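Local coordinates for protein phosphoglycerol transferase GacH (Streptococcus pyogenes MGAS5005, PDB 6DGM) that probably transfers glycerol phosphate onto the rhamnose polysaccharide of the streptococcal cell wall, through the manganese-binding domain that this chain comprises, at residues G78-D83 with V266-H271. Residues are numbered along the deposited sequence; the frame is centred on the assembly and turned at random.
Sequences GLMQSD and VFYGDH. With MN (manganese (II) ion), chain C.
M80 and S82, on the run 78-83, reach over to the backbone and one ring of 266-271, and the contact is tightest where S82 meets D270. S82 OG sits 2.7 Å from D270 O; the hydroxyl's single proton can go to D270 O or to the S84 carbonyl, and which one takes it is not settled. S82 OG lies anti to the backbone N (chi1 177°), which also brings it 3.5 Å from H271 CB. The M80 chain runs extended through CG and SD, then bends at chi3 (78°), bringing M80 CE up against two carbonyl oxygens, G269 O at 3.3 Å and, a little farther off, D270 O. G269 O is held besides by the T291 hydroxyl. M80 SD comes obliquely to the Y268 ring, 3.6 Å from Y268 CD2, as a Met-aromatic contact.

Toward G78 and V266 the two segments diverge: S82 CA and H271 CA are 5.6 Å apart, but M80 CA and Y268 CA already 7.5 Å. Even this looser side is no solvent side, for all six touching residues are buried. Strand 290-297 lies between 77-81 and 263-269 in the sheet, M80 pairing its backbone with T291, so the contact bridges across an intervening strand. M92 of helix 89-98 packs on both M80 and S82.

Beyond the S82 bond, 266-271 turns to the metal. D270 OD2 and H271 NE2 each bind manganese at 2.1 Å, with E47 and T89 also among its ligands, while D270 OD1 takes the S48 backbone N and a weak bond from H271 N. H271 touches the bound sn-glycerol-1-phosphate. An Asp-His pair at the C-terminal end of a central strand, supplying metal ligands, is characteristic of the metal site in the alkaline phosphatase-like fold, to which the sulfatase and lipoteichoic acid synthase families belong.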
loop_
_atom_site.group_PDB
_atom_site.type_symbol
_atom_site.label_atom_id
_atom_site.label_comp_id
_atom_site.label_asym_id
_atom_site.label_seq_id
_atom_site.Cartn_x
_atom_site.Cartn_y
_atom_site.Cartn_z
ATOM N N GLY A 78 -7.674 -1.807 9.318
ATOM C CA GLY A 78 -8.997 -1.996 8.777
ATOM C C GLY A 78 -8.969 -2.746 7.467
ATOM O O GLY A 78 -8.167 -3.665 7.275
ATOM N N LEU A 79 -9.843 -2.332 6.557
ATOM C CA LEU A 79 -9.927 -2.897 5.228
ATOM C C LEU A 79 -9.459 -1.869 4.206
ATOM O O LEU A 79 -9.693 -0.666 4.360
ATOM C CB LEU A 79 -11.368 -3.297 4.904
ATOM C CG LEU A 79 -12.007 -4.253 5.908
ATOM C CD1 LEU A 79 -13.446 -4.543 5.523
ATOM C CD2 LEU A 79 -11.223 -5.540 5.991
ATOM N N MET A 80 -8.797 -2.367 3.169
ATOM C CA MET A 80 -8.374 -1.568 2.033
ATOM C C MET A 80 -9.184 -1.981 0.814
ATOM O O MET A 80 -9.280 -3.176 0.500
ATOM C CB MET A 80 -6.898 -1.821 1.732
ATOM C CG MET A 80 -6.320 -0.884 0.694
ATOM S SD MET A 80 -4.875 -1.575 -0.112
ATOM C CE MET A 80 -5.643 -2.719 -1.266
ATOM N N GLN A 81 -9.730 -1.003 0.111
ATOM C CA GLN A 81 -10.380 -1.291 -1.157
ATOM C C GLN A 81 -9.306 -1.468 -2.231
ATOM O O GLN A 81 -8.448 -0.594 -2.417
ATOM C CB GLN A 81 -11.341 -0.182 -1.557
ATOM C CG GLN A 81 -12.095 -0.535 -2.807
ATOM C CD GLN A 81 -13.247 0.377 -3.070
ATOM O OE1 GLN A 81 -14.258 0.334 -2.373
ATOM N NE2 GLN A 81 -13.101 1.232 -4.075
ATOM N N SER A 82 -9.341 -2.595 -2.920
ATOM C CA SER A 82 -8.429 -2.862 -4.018
ATOM C C SER A 82 -9.132 -2.557 -5.334
ATOM O O SER A 82 -10.351 -2.693 -5.453
ATOM C CB SER A 82 -8.016 -4.337 -4.013
ATOM O OG SER A 82 -7.176 -4.650 -5.106
ATOM N N ASP A 83 -8.341 -2.188 -6.336
ATOM C CA ASP A 83 -8.867 -1.894 -7.656
ATOM C C ASP A 83 -9.016 -3.116 -8.545
ATOM O O ASP A 83 -9.603 -2.980 -9.627
ATOM C CB ASP A 83 -7.960 -0.881 -8.358
ATOM C CG ASP A 83 -7.943 0.437 -7.640
ATOM O OD1 ASP A 83 -8.959 1.150 -7.720
ATOM O OD2 ASP A 83 -6.952 0.733 -6.941
ATOM N N VAL A 266 3.523 -0.033 7.145
ATOM C CA VAL A 266 2.227 -0.027 6.478
ATOM C C VAL A 266 2.121 -1.375 5.770
ATOM O O VAL A 266 2.845 -1.630 4.810
ATOM C CB VAL A 266 2.105 1.127 5.478
ATOM C CG1 VAL A 266 0.745 1.093 4.799
ATOM C CG2 VAL A 266 2.339 2.479 6.162
ATOM N N PHE A 267 1.256 -2.250 6.270
ATOM C CA PHE A 267 1.146 -3.632 5.821
ATOM C C PHE A 267 -0.222 -3.807 5.189
ATOM O O PHE A 267 -1.230 -3.445 5.793
ATOM C CB PHE A 267 1.255 -4.545 7.051
ATOM C CG PHE A 267 1.205 -6.007 6.740
ATOM C CD1 PHE A 267 -0.015 -6.647 6.595
ATOM C CD2 PHE A 267 2.372 -6.746 6.621
ATOM C CE1 PHE A 267 -0.079 -7.998 6.314
ATOM C CE2 PHE A 267 2.311 -8.118 6.341
ATOM C CZ PHE A 267 1.077 -8.731 6.190
ATOM N N TYR A 268 -0.271 -4.399 3.992
ATOM C CA TYR A 268 -1.554 -4.534 3.321
ATOM C C TYR A 268 -1.491 -5.642 2.283
ATOM O O TYR A 268 -0.445 -5.882 1.674
ATOM C CB TYR A 268 -1.992 -3.212 2.646
ATOM C CG TYR A 268 -1.143 -2.819 1.452
ATOM C CD1 TYR A 268 0.111 -2.244 1.620
ATOM C CD2 TYR A 268 -1.609 -3.016 0.150
ATOM C CE1 TYR A 268 0.881 -1.876 0.532
ATOM C CE2 TYR A 268 -0.840 -2.652 -0.949
ATOM C CZ TYR A 268 0.393 -2.080 -0.751
ATOM O OH TYR A 268 1.134 -1.715 -1.850
ATOM N N GLY A 269 -2.628 -6.300 2.077
ATOM C CA GLY A 269 -2.761 -7.157 0.917
ATOM C C GLY A 269 -3.172 -6.333 -0.290
ATOM O O GLY A 269 -4.010 -5.427 -0.211
ATOM N N ASP A 270 -2.575 -6.654 -1.445
ATOM C CA ASP A 270 -2.846 -5.863 -2.645
ATOM C C ASP A 270 -4.217 -6.153 -3.252
ATOM O O ASP A 270 -4.849 -5.250 -3.809
ATOM C CB ASP A 270 -1.724 -5.996 -3.676
ATOM C CG ASP A 270 -1.397 -7.445 -4.066
ATOM O OD1 ASP A 270 -1.794 -8.400 -3.361
ATOM O OD2 ASP A 270 -0.741 -7.632 -5.116
ATOM N N HIS A 271 -4.661 -7.412 -3.216
ATOM C CA HIS A 271 -5.925 -7.861 -3.785
ATOM C C HIS A 271 -6.154 -9.267 -3.237
ATOM O O HIS A 271 -5.233 -9.893 -2.695
ATOM C CB HIS A 271 -5.871 -7.919 -5.329
ATOM C CG HIS A 271 -4.660 -8.638 -5.836
ATOM N ND1 HIS A 271 -4.543 -10.014 -5.796
ATOM C CD2 HIS A 271 -3.489 -8.175 -6.329
ATOM C CE1 HIS A 271 -3.353 -10.362 -6.255
ATOM N NE2 HIS A 271 -2.695 -9.265 -6.584
HETATM MN MN MN C . -0.549 -9.190 -6.457
#